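Local structure of PppA (Pseudomonas aeruginosa, 6JKV) at residues A91-L96 against S134-G139; S141-L146 against A199-L204; T98-V103 against L123-A128; K218-S223 against V242-T247. The protein probably acts as a manganese-binding PP2C-family phosphatase on serine and threonine residues of proteins and is a key regulatory component of type VI secretion. One frame throughout, in Å; residues are numbered along the deposited sequence.

Followed from the N terminus, the first segment involved lies on helix 89-114, which supplies one side of both contact 1 and contact 3. Contact 3 joins the helix to strand 120-129 and is nested inside the larger loop that contact 1 closes on strand 132-138; the two strands are neighbours in one sheet, and Ser134 pairs with Ala127. Contact 2 opens only after contact 1 has closed, and links strand 142-147 of the second sheet to strand 197-202 at the border of the first. Contact 4 follows last, on the helical layer over the second sheet, where Asp222 meets Tyr144 of contact 2. None of the loops cross.

Contact 1: residues A91-L96 against S134-G139; sequences AYVGAL and SCLWAG
Val93 and Leu96 of helix 89-114 pack on Ser134 and Leu136 of strand 132-138, joining a flanking helix to one sheet of the alpha-beta-beta-alpha sandwich that characterises PP2C phosphatases. Helix and strand run almost parallel in this region, 10° apart, with 10.2 Å between the axes of the two short segments. Side chains make the contact across that spacing.

The apolar part centres on CD1 of Leu136. This methyl lies 4.0 Å from CG1 of Val93 and 4.1 Å from CB of Leu96, so a single branch of the leucine serves two positions one helical turn apart. The side chains of Val93 and Leu136 meet at a slant. Cys135, between the two contacting strand residues, points from the opposite face of the sheet and packs on Leu143 in the interior of the sandwich.

Around this core Leu96 and Leu136 also touch Leu125 on the adjacent strand, and Val93 and Leu136 pack against the side chain of Glu198 of strand 197-202. Beside them, Tyr92 has Leu96 CD1 over one ring face, off toward the rim, and makes a cation-pi contact with Arg129.

The remaining contact is a methyl against a serine. With its CG1 anti to the backbone N (chi1 165°), Val93 can place both branches on the strand, and CG2 comes within 3.6 Å of both CB and OG of Ser134.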
loop_
_atom_site.group_PDB
_atom_site.type_symbol
_atom_site.label_atom_id
_atom_site.label_comp_id
_atom_site.label_asym_id
_atom_site.label_seq_id
_atom_site.Cartn_x
_atom_site.Cartn_y
_atom_site.Cartn_z
ATOM N N ALA A 91 17.097 3.730 10.399
ATOM C CA ALA A 91 17.729 2.393 10.325
ATOM C C ALA A 91 16.674 1.364 9.922
ATOM O O ALA A 91 16.976 0.511 9.074
ATOM C CB ALA A 91 18.391 2.022 11.630
ATOM N N TYR A 92 15.482 1.453 10.516
ATOM C CA TYR A 92 14.337 0.572 10.190
ATOM C C TYR A 92 14.029 0.694 8.696
ATOM O O TYR A 92 13.925 -0.333 8.020
ATOM C CB TYR A 92 13.128 0.900 11.069
ATOM C CG TYR A 92 12.014 -0.112 10.993
ATOM C CD1 TYR A 92 12.271 -1.477 11.002
ATOM C CD2 TYR A 92 10.692 0.293 10.954
ATOM C CE1 TYR A 92 11.246 -2.408 10.950
ATOM C CE2 TYR A 92 9.657 -0.625 10.894
ATOM C CZ TYR A 92 9.933 -1.979 10.901
ATOM O OH TYR A 92 8.913 -2.876 10.860
ATOM N N VAL A 93 13.956 1.928 8.194
ATOM C CA VAL A 93 13.625 2.212 6.767
ATOM C C VAL A 93 14.706 1.606 5.869
ATOM O O VAL A 93 14.330 1.005 4.844
ATOM C CB VAL A 93 13.440 3.719 6.518
ATOM C CG1 VAL A 93 13.473 4.058 5.040
ATOM C CG2 VAL A 93 12.157 4.215 7.164
ATOM N N GLY A 94 15.985 1.748 6.238
ATOM C CA GLY A 94 17.095 1.085 5.532
ATOM C C GLY A 94 16.892 -0.421 5.450
ATOM O O GLY A 94 17.095 -0.995 4.358
ATOM N N ALA A 95 16.480 -1.043 6.558
ATOM C CA ALA A 95 16.251 -2.504 6.640
ATOM C C ALA A 95 15.063 -2.889 5.754
ATOM O O ALA A 95 15.145 -3.945 5.101
ATOM C CB ALA A 95 16.035 -2.938 8.072
ATOM N N LEU A 96 14.006 -2.065 5.729
ATOM C CA LEU A 96 12.822 -2.312 4.867
ATOM C C LEU A 96 13.248 -2.289 3.399
ATOM O O LEU A 96 12.838 -3.205 2.650
ATOM C CB LEU A 96 11.740 -1.264 5.136
ATOM C CG LEU A 96 11.124 -1.284 6.534
ATOM C CD1 LEU A 96 10.382 0.010 6.796
ATOM C CD2 LEU A 96 10.192 -2.473 6.709
ATOM N N SER A 134 7.759 7.375 7.787
ATOM C CA SER A 134 8.303 7.259 6.418
ATOM C C SER A 134 7.336 6.426 5.587
ATOM O O SER A 134 6.817 5.425 6.103
ATOM C CB SER A 134 9.681 6.663 6.426
ATOM O OG SER A 134 10.587 7.483 7.144
ATOM N N CYS A 135 7.106 6.842 4.347
ATOM C CA CYS A 135 6.359 6.063 3.342
ATOM C C CYS A 135 7.347 5.600 2.275
ATOM O O CYS A 135 8.095 6.438 1.739
ATOM C CB CYS A 135 5.236 6.885 2.726
ATOM S SG CYS A 135 4.451 6.098 1.297
ATOM N N LEU A 136 7.365 4.297 2.010
ATOM C CA LEU A 136 8.073 3.714 0.847
ATOM C C LEU A 136 7.017 3.123 -0.081
ATOM O O LEU A 136 6.091 2.459 0.412
ATOM C CB LEU A 136 9.049 2.634 1.312
ATOM C CG LEU A 136 10.272 3.117 2.083
ATOM C CD1 LEU A 136 10.941 1.959 2.815
ATOM C CD2 LEU A 136 11.257 3.817 1.161
ATOM N N TRP A 137 7.142 3.356 -1.381
ATOM C CA TRP A 137 6.168 2.795 -2.345
ATOM C C TRP A 137 6.805 2.588 -3.716
ATOM O O TRP A 137 7.803 3.262 -4.070
ATOM C CB TRP A 137 4.915 3.671 -2.421
ATOM C CG TRP A 137 4.988 4.777 -3.426
ATOM C CD1 TRP A 137 4.539 4.736 -4.714
ATOM C CD2 TRP A 137 5.514 6.101 -3.225
ATOM N NE1 TRP A 137 4.755 5.938 -5.331
ATOM C CE2 TRP A 137 5.346 6.795 -4.441
ATOM C CE3 TRP A 137 6.106 6.768 -2.144
ATOM C CZ2 TRP A 137 5.752 8.119 -4.601
ATOM C CZ3 TRP A 137 6.505 8.076 -2.305
ATOM C CH2 TRP A 137 6.322 8.743 -3.516
ATOM N N ALA A 138 6.211 1.653 -4.443
ATOM C CA ALA A 138 6.499 1.343 -5.854
ATOM C C ALA A 138 5.234 0.739 -6.459
ATOM O O ALA A 138 4.838 -0.350 -6.024
ATOM C CB ALA A 138 7.691 0.425 -5.949
ATOM N N GLY A 139 4.599 1.473 -7.374
ATOM C CA GLY A 139 3.351 1.063 -8.038
ATOM C C GLY A 139 2.247 2.089 -7.859
ATOM O O GLY A 139 2.550 3.269 -7.610
#

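Contact 2: residues S141-L146 against A199-L204; sequences SRLYRL and AALHVL
Leu143 and Arg145 of strand 142-147 face Leu201 and His202 of strand 197-202 in a sheet-on-sheet contact of the PP2C beta sandwich, dry at one end and watery at the other. The strands belong to different sheets, 11.0 Å apart at their segment axes and inclined by 20°, so side chains and solvent span the gap.

At the dry end Leu143 and Leu201 reach toward each other tip to tip, CD2 of Leu143 lying 4.0 Å from CD1 of Leu201. Arg145 instead slides past Leu201: its chain is extended as far as CD and then bends at chi3 (64°), which turns the guanidinium so that CD2 of Leu201 covers the rim of one face, 3.9 Å from NH1.

Two waters lie at the guanidinium edge, in its plane, and both accept from Arg145 NH1, water 1 at 2.9 Å and water 2 at 2.7 Å. Water 1 donates onward to His202 O, while water 2 accepts from His202 N.

Arg145 NH2 forms a salt bridge with Glu152, and His202 O also accepts from Arg147. Glu152, in the same sheet, probably offsets part of the positive charge, which the nearby Arg147 raises, while the link to the facing backbone runs through water.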
loop_
_atom_site.group_PDB
_atom_site.type_symbol
_atom_site.label_atom_id
_atom_site.label_comp_id
_atom_site.label_asym_id
_atom_site.label_seq_id
_atom_site.Cartn_x
_atom_site.Cartn_y
_atom_site.Cartn_z
ATOM N N SER A 141 -0.485 1.611 -5.785
ATOM C CA SER A 141 -1.069 1.549 -4.425
ATOM C C SER A 141 -0.674 2.834 -3.694
ATOM O O SER A 141 0.478 3.294 -3.871
ATOM C CB SER A 141 -0.630 0.316 -3.694
ATOM O OG SER A 141 -1.167 -0.860 -4.281
ATOM N N ARG A 142 -1.606 3.410 -2.942
ATOM C CA ARG A 142 -1.489 4.804 -2.468
ATOM C C ARG A 142 -1.428 4.850 -0.942
ATOM O O ARG A 142 -1.969 3.941 -0.253
ATOM C CB ARG A 142 -2.647 5.646 -3.005
ATOM C CG ARG A 142 -2.568 5.887 -4.501
ATOM C CD ARG A 142 -3.848 6.479 -5.037
ATOM N NE ARG A 142 -3.778 6.714 -6.472
ATOM C CZ ARG A 142 -4.518 7.598 -7.127
ATOM N NH1 ARG A 142 -5.385 8.357 -6.477
ATOM N NH2 ARG A 142 -4.380 7.727 -8.433
ATOM N N LEU A 143 -0.751 5.883 -0.447
ATOM C CA LEU A 143 -0.891 6.380 0.934
ATOM C C LEU A 143 -1.464 7.796 0.888
ATOM O O LEU A 143 -0.909 8.651 0.156
ATOM C CB LEU A 143 0.460 6.377 1.637
ATOM C CG LEU A 143 0.458 7.136 2.957
ATOM C CD1 LEU A 143 -0.201 6.300 4.046
ATOM C CD2 LEU A 143 1.862 7.546 3.342
ATOM N N TYR A 144 -2.531 8.011 1.653
ATOM C CA TYR A 144 -3.133 9.337 1.904
ATOM C C TYR A 144 -2.975 9.699 3.380
ATOM O O TYR A 144 -2.925 8.802 4.232
ATOM C CB TYR A 144 -4.622 9.342 1.573
ATOM C CG TYR A 144 -4.987 9.153 0.125
ATOM C CD1 TYR A 144 -5.104 7.882 -0.418
ATOM C CD2 TYR A 144 -5.279 10.237 -0.683
ATOM C CE1 TYR A 144 -5.478 7.703 -1.739
ATOM C CE2 TYR A 144 -5.656 10.072 -2.002
ATOM C CZ TYR A 144 -5.759 8.800 -2.530
ATOM O OH TYR A 144 -6.150 8.620 -3.828
ATOM N N ARG A 145 -2.924 10.995 3.663
ATOM C CA ARG A 145 -2.996 11.505 5.050
ATOM C C ARG A 145 -4.242 12.372 5.195
ATOM O O ARG A 145 -4.443 13.260 4.364
ATOM C CB ARG A 145 -1.738 12.289 5.413
ATOM C CG ARG A 145 -1.886 13.080 6.706
ATOM C CD ARG A 145 -0.614 13.754 7.147
ATOM N NE ARG A 145 -0.197 14.760 6.190
ATOM C CZ ARG A 145 0.957 15.410 6.237
ATOM N NH1 ARG A 145 1.823 15.153 7.205
ATOM N NH2 ARG A 145 1.252 16.284 5.294
ATOM N N LEU A 146 -5.047 12.100 6.220
ATOM C CA LEU A 146 -6.146 12.989 6.645
ATOM C C LEU A 146 -5.672 13.788 7.855
ATOM O O LEU A 146 -5.343 13.178 8.891
ATOM C CB LEU A 146 -7.385 12.162 6.985
ATOM C CG LEU A 146 -8.627 12.977 7.330
ATOM C CD1 LEU A 146 -9.254 13.534 6.064
ATOM C CD2 LEU A 146 -9.632 12.137 8.094
ATOM N N ALA A 199 8.820 9.177 1.008
ATOM C CA ALA A 199 8.362 10.480 1.532
ATOM C C ALA A 199 8.388 10.429 3.053
ATOM O O ALA A 199 7.814 9.489 3.634
ATOM C CB ALA A 199 6.986 10.813 1.010
ATOM N N ALA A 200 9.049 11.407 3.666
ATOM C CA ALA A 200 9.089 11.573 5.133
ATOM C C ALA A 200 7.856 12.363 5.572
ATOM O O ALA A 200 7.402 13.249 4.816
ATOM C CB ALA A 200 10.355 12.262 5.560
ATOM N N LEU A 201 7.336 12.027 6.751
ATOM C CA LEU A 201 6.127 12.665 7.324
ATOM C C LEU A 201 6.411 13.038 8.773
ATOM O O LEU A 201 6.991 12.225 9.499
ATOM C CB LEU A 201 4.942 11.700 7.240
ATOM C CG LEU A 201 4.500 11.288 5.835
ATOM C CD1 LEU A 201 3.591 10.068 5.905
ATOM C CD2 LEU A 201 3.795 12.434 5.127
ATOM N N HIS A 202 6.026 14.249 9.154
ATOM C CA HIS A 202 5.884 14.664 10.564
ATOM C C HIS A 202 4.456 14.337 11.001
ATOM O O HIS A 202 3.515 14.826 10.372
ATOM C CB HIS A 202 6.248 16.139 10.714
ATOM C CG HIS A 202 5.824 16.725 12.015
ATOM N ND1 HIS A 202 6.463 16.444 13.214
ATOM C CD2 HIS A 202 4.809 17.558 12.314
ATOM C CE1 HIS A 202 5.861 17.087 14.191
ATOM N NE2 HIS A 202 4.856 17.786 13.666
ATOM N N VAL A 203 4.317 13.498 12.020
ATOM C CA VAL A 203 2.995 13.010 12.502
ATOM C C VAL A 203 2.546 13.900 13.658
ATOM O O VAL A 203 3.357 14.160 14.567
ATOM C CB VAL A 203 3.043 11.536 12.933
ATOM C CG1 VAL A 203 1.637 10.997 13.136
ATOM C CG2 VAL A 203 3.821 10.691 11.937
ATOM N N LEU A 204 1.298 14.357 13.599
ATOM C CA LEU A 204 0.637 15.067 14.716
ATOM C C LEU A 204 -0.439 14.172 15.313
ATOM O O LEU A 204 -1.066 13.389 14.596
ATOM C CB LEU A 204 0.021 16.371 14.204
ATOM C CG LEU A 204 1.011 17.488 13.897
ATOM C CD1 LEU A 204 0.285 18.691 13.320
ATOM C CD2 LEU A 204 1.803 17.865 15.143
HETATM O O HOH W 1 2.035 13.131 9.294
HETATM O O HOH W 2 4.469 15.707 7.587
#

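Contact 3: residues T98-V103 against L123-A128; sequences TGLAQV and LVLLAA
Leu100 of helix 89-114 carries its CG anti to the carbonyl carbon (chi1 -72°), whereas Leu123 of strand 120-129 holds its own CG anti to the backbone N (chi1 174°), and these settings send the two side chains toward each other, tip to tip. Their CA atoms are 9.2 Å apart, a distance bridged by the two branched ends.

The meeting is between methyl pairs. CD2 of Leu100 presses on CD1 of Leu123 at 3.5 Å, closer than methyl groups normally approach, while CD1 of Leu100 lies 3.6 Å from CD2 of Leu123. Leu123 has a chi2 of 126°, away from the staggered values, consistent with some strain in this tight fit.

Leu125 adds the second strand position. Its CG sits between the backbone N and the carbonyl carbon, a less comfortable setting for a leucine, and its CD2 approaches CD1 of Leu100 to 4.1 Å. One leucine of the helix therefore bears on two strand residues whose side chains project from the same face of the sheet. The contact is buried and wholly apolar, as expected for the core between a helical layer and a sheet of the PP2C sandwich.

Leu123 also packs on Ile76 and Leu80 of helix 69-82, and its side chain is about 8 Å from that of Asp61, a manganese ligand. Leu100 extends the core to Leu194 and Leu196, while Leu125 is flanked in the sheet by Val58 of strand 56-63 and Leu136 of strand 132-138.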
loop_
_atom_site.group_PDB
_atom_site.type_symbol
_atom_site.label_atom_id
_atom_site.label_comp_id
_atom_site.label_asym_id
_atom_site.label_seq_id
_atom_site.Cartn_x
_atom_site.Cartn_y
_atom_site.Cartn_z
ATOM N N THR A 98 16.185 -2.904 2.119
ATOM C CA THR A 98 17.045 -4.078 1.839
ATOM C C THR A 98 16.161 -5.313 1.677
ATOM O O THR A 98 16.411 -6.107 0.740
ATOM C CB THR A 98 18.102 -4.299 2.926
ATOM O OG1 THR A 98 18.974 -3.171 2.942
ATOM C CG2 THR A 98 18.914 -5.551 2.681
ATOM N N GLY A 99 15.177 -5.473 2.566
ATOM C CA GLY A 99 14.214 -6.582 2.498
ATOM C C GLY A 99 13.481 -6.589 1.171
ATOM O O GLY A 99 13.296 -7.673 0.599
ATOM N N LEU A 100 13.081 -5.411 0.694
ATOM C CA LEU A 100 12.344 -5.280 -0.583
ATOM C C LEU A 100 13.274 -5.604 -1.760
ATOM O O LEU A 100 12.814 -6.285 -2.710
ATOM C CB LEU A 100 11.741 -3.878 -0.677
ATOM C CG LEU A 100 10.559 -3.646 0.270
ATOM C CD1 LEU A 100 10.045 -2.224 0.154
ATOM C CD2 LEU A 100 9.446 -4.641 -0.016
ATOM N N ALA A 101 14.540 -5.183 -1.695
ATOM C CA ALA A 101 15.538 -5.529 -2.734
ATOM C C ALA A 101 15.665 -7.056 -2.836
ATOM O O ALA A 101 15.648 -7.585 -3.972
ATOM C CB ALA A 101 16.864 -4.876 -2.444
ATOM N N GLN A 102 15.755 -7.738 -1.690
ATOM C CA GLN A 102 15.895 -9.216 -1.637
ATOM C C GLN A 102 14.641 -9.876 -2.220
ATOM O O GLN A 102 14.787 -10.866 -2.968
ATOM C CB GLN A 102 16.114 -9.714 -0.209
ATOM C CG GLN A 102 17.375 -9.187 0.458
ATOM C CD GLN A 102 17.356 -9.380 1.959
ATOM O OE1 GLN A 102 16.329 -9.705 2.563
ATOM N NE2 GLN A 102 18.503 -9.157 2.585
ATOM N N VAL A 103 13.458 -9.352 -1.887
ATOM C CA VAL A 103 12.175 -9.873 -2.436
ATOM C C VAL A 103 12.190 -9.705 -3.957
ATOM O O VAL A 103 11.815 -10.661 -4.675
ATOM C CB VAL A 103 10.958 -9.180 -1.804
ATOM C CG1 VAL A 103 9.693 -9.494 -2.578
ATOM C CG2 VAL A 103 10.793 -9.569 -0.344
ATOM N N LEU A 123 3.850 -2.068 -4.051
ATOM C CA LEU A 123 4.013 -1.949 -2.594
ATOM C C LEU A 123 3.744 -0.515 -2.176
ATOM O O LEU A 123 4.179 0.388 -2.881
ATOM C CB LEU A 123 5.425 -2.369 -2.187
ATOM C CG LEU A 123 5.709 -2.140 -0.707
ATOM C CD1 LEU A 123 6.195 -3.412 -0.045
ATOM C CD2 LEU A 123 6.682 -0.995 -0.506
ATOM N N VAL A 124 3.056 -0.349 -1.052
ATOM C CA VAL A 124 3.019 0.926 -0.293
ATOM C C VAL A 124 3.113 0.554 1.184
ATOM O O VAL A 124 2.348 -0.318 1.634
ATOM C CB VAL A 124 1.767 1.766 -0.620
ATOM C CG1 VAL A 124 0.477 1.007 -0.386
ATOM C CG2 VAL A 124 1.759 3.069 0.158
ATOM N N LEU A 125 4.060 1.148 1.895
ATOM C CA LEU A 125 4.206 0.918 3.346
ATOM C C LEU A 125 4.305 2.273 4.037
ATOM O O LEU A 125 4.672 3.267 3.389
ATOM C CB LEU A 125 5.391 -0.011 3.646
ATOM C CG LEU A 125 6.806 0.549 3.521
ATOM C CD1 LEU A 125 7.276 1.190 4.819
ATOM C CD2 LEU A 125 7.774 -0.557 3.117
ATOM N N LEU A 126 3.895 2.288 5.301
ATOM C CA LEU A 126 4.149 3.395 6.245
ATOM C C LEU A 126 4.806 2.792 7.485
ATOM O O LEU A 126 4.289 1.797 8.008
ATOM C CB LEU A 126 2.831 4.099 6.571
ATOM C CG LEU A 126 2.886 5.117 7.707
ATOM C CD1 LEU A 126 3.502 6.417 7.219
ATOM C CD2 LEU A 126 1.502 5.354 8.295
ATOM N N ALA A 127 5.930 3.357 7.907
ATOM C CA ALA A 127 6.621 2.986 9.156
ATOM C C ALA A 127 6.680 4.226 10.040
ATOM O O ALA A 127 7.024 5.304 9.520
ATOM C CB ALA A 127 7.994 2.454 8.856
ATOM N N ALA A 128 6.323 4.082 11.312
ATOM C CA ALA A 128 6.204 5.208 12.254
ATOM C C ALA A 128 7.017 4.910 13.508
ATOM O O ALA A 128 7.037 3.749 13.958
ATOM C CB ALA A 128 4.755 5.479 12.584
#

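Contact 4: residues K218-S223 against V242-T247; sequences KTADDS and VHLGLT
Thr219 and Ala220, in the turn between helices 214-217 and 222-229, lean on Gly245 and Leu244 of helix 234-247, within the helical layer over the second sheet of the PP2C sandwich. The tight part is Thr219 against Gly245, where the CA atoms come within 5.1 Å. Glycine presents bare backbone, and OG1 of Thr219 sits 3.4 Å from CA of Gly245, with CG2 of the threonine 3.9 Å from the glycine O. OG1 occupies the position between backbone N and carbonyl carbon (chi1 49°); its hydroxyl is bonded back to the preceding helical turn, chiefly to Leu216 O, with Gly215 O sharing, so toward Gly245 it acts by packing. Next to it, Ala220 CB meets CD2 of Leu244 at 3.7 Å, the end of the leucine coming nearer than the direction of its CB would suggest.

Away from this seam, exposed polar groups are tied up locally. Asp221 is the N-cap of helix 222-229: its OD1 takes the Ser223 hydroxyl on the syn side and, weakly, Ser223 N. In the other helix Thr247 OG1 donates to His243 O at 3.1 Å, from the face of the carbonyl plane opposite to Thr247 N.

The turn borders the metal site: the Thr219 side chain is about 7 Å from that of the manganese ligand Asp252, and Lys218 forms a salt bridge with another ligand, Asp214. Arg248, just past helix 234-247, donates to Thr219 O. Val242 touches Tyr34 and His36 of strand 29-36, and Leu246 touches His36, while helix 222-229 lies against strand 142-147.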
loop_
_atom_site.group_PDB
_atom_site.type_symbol
_atom_site.label_atom_id
_atom_site.label_comp_id
_atom_site.label_asym_id
_atom_site.label_seq_id
_atom_site.Cartn_x
_atom_site.Cartn_y
_atom_site.Cartn_z
ATOM N N LYS A 218 -10.271 3.419 -7.462
ATOM C CA LYS A 218 -10.935 3.187 -8.765
ATOM C C LYS A 218 -12.456 3.273 -8.605
ATOM O O LYS A 218 -13.131 3.555 -9.607
ATOM C CB LYS A 218 -10.531 1.825 -9.325
ATOM C CG LYS A 218 -10.249 1.823 -10.816
ATOM C CD LYS A 218 -10.328 0.440 -11.411
ATOM C CE LYS A 218 -9.293 -0.508 -10.836
ATOM N NZ LYS A 218 -7.922 -0.047 -11.140
ATOM N N THR A 219 -12.977 3.063 -7.396
ATOM C CA THR A 219 -14.436 3.008 -7.128
ATOM C C THR A 219 -14.914 4.156 -6.227
ATOM O O THR A 219 -16.140 4.278 -6.029
ATOM C CB THR A 219 -14.818 1.670 -6.494
ATOM O OG1 THR A 219 -13.943 1.391 -5.399
ATOM C CG2 THR A 219 -14.752 0.528 -7.482
ATOM N N ALA A 220 -14.009 4.968 -5.684
ATOM C CA ALA A 220 -14.364 6.158 -4.878
ATOM C C ALA A 220 -13.319 7.249 -5.106
ATOM O O ALA A 220 -12.110 6.961 -5.032
ATOM C CB ALA A 220 -14.459 5.796 -3.420
ATOM N N ASP A 221 -13.774 8.465 -5.384
ATOM C CA ASP A 221 -12.859 9.605 -5.628
ATOM C C ASP A 221 -12.380 10.120 -4.271
ATOM O O ASP A 221 -12.923 9.688 -3.238
ATOM C CB ASP A 221 -13.511 10.675 -6.513
ATOM C CG ASP A 221 -14.678 11.392 -5.858
ATOM O OD1 ASP A 221 -14.466 11.959 -4.778
ATOM O OD2 ASP A 221 -15.790 11.374 -6.424
ATOM N N ASP A 222 -11.409 11.027 -4.296
ATOM C CA ASP A 222 -10.677 11.492 -3.093
ATOM C C ASP A 222 -11.602 12.204 -2.101
ATOM O O ASP A 222 -11.314 12.127 -0.895
ATOM C CB ASP A 222 -9.512 12.390 -3.487
ATOM C CG ASP A 222 -8.324 11.593 -3.992
ATOM O OD1 ASP A 222 -8.425 10.339 -4.042
ATOM O OD2 ASP A 222 -7.297 12.228 -4.316
ATOM N N SER A 223 -12.655 12.880 -2.570
ATOM C CA SER A 223 -13.595 13.603 -1.678
ATOM C C SER A 223 -14.423 12.591 -0.881
ATOM O O SER A 223 -14.692 12.841 0.313
ATOM C CB SER A 223 -14.461 14.584 -2.431
ATOM O OG SER A 223 -15.268 13.931 -3.393
ATOM N N VAL A 242 -14.419 -0.398 1.875
ATOM C CA VAL A 242 -14.567 -1.628 1.054
ATOM C C VAL A 242 -16.042 -1.760 0.651
ATOM O O VAL A 242 -16.299 -2.053 -0.535
ATOM C CB VAL A 242 -14.028 -2.866 1.798
ATOM C CG1 VAL A 242 -14.406 -4.164 1.105
ATOM C CG2 VAL A 242 -12.518 -2.769 1.980
ATOM N N HIS A 243 -16.972 -1.505 1.577
ATOM C CA HIS A 243 -18.432 -1.601 1.312
ATOM C C HIS A 243 -18.810 -0.643 0.176
ATOM O O HIS A 243 -19.550 -1.069 -0.727
ATOM C CB HIS A 243 -19.263 -1.341 2.575
ATOM C CG HIS A 243 -20.712 -1.116 2.291
ATOM N ND1 HIS A 243 -21.388 0.026 2.703
ATOM C CD2 HIS A 243 -21.605 -1.863 1.608
ATOM C CE1 HIS A 243 -22.643 -0.044 2.310
ATOM N NE2 HIS A 243 -22.801 -1.193 1.632
ATOM N N LEU A 244 -18.343 0.608 0.231
ATOM C CA LEU A 244 -18.630 1.609 -0.828
ATOM C C LEU A 244 -18.090 1.091 -2.168
ATOM O O LEU A 244 -18.832 1.148 -3.173
ATOM C CB LEU A 244 -18.005 2.954 -0.457
ATOM C CG LEU A 244 -18.068 4.037 -1.535
ATOM C CD1 LEU A 244 -19.505 4.379 -1.906
ATOM C CD2 LEU A 244 -17.332 5.282 -1.083
ATOM N N GLY A 245 -16.854 0.588 -2.179
ATOM C CA GLY A 245 -16.245 -0.013 -3.377
ATOM C C GLY A 245 -17.091 -1.147 -3.919
ATOM O O GLY A 245 -17.380 -1.155 -5.133
ATOM N N LEU A 246 -17.482 -2.078 -3.048
ATOM C CA LEU A 246 -18.296 -3.263 -3.417
ATOM C C LEU A 246 -19.634 -2.787 -3.991
ATOM O O LEU A 246 -20.104 -3.353 -4.991
ATOM C CB LEU A 246 -18.460 -4.164 -2.188
ATOM C CG LEU A 246 -17.260 -5.062 -1.880
ATOM C CD1 LEU A 246 -17.468 -5.833 -0.588
ATOM C CD2 LEU A 246 -17.011 -6.032 -3.016
ATOM N N THR A 247 -20.198 -1.734 -3.400
ATOM C CA THR A 247 -21.484 -1.116 -3.800
ATOM C C THR A 247 -21.415 -0.612 -5.242
ATOM O O THR A 247 -22.462 -0.594 -5.901
ATOM C CB THR A 247 -21.839 0.046 -2.864
ATOM O OG1 THR A 247 -22.448 -0.489 -1.688
ATOM C CG2 THR A 247 -22.779 1.041 -3.492
#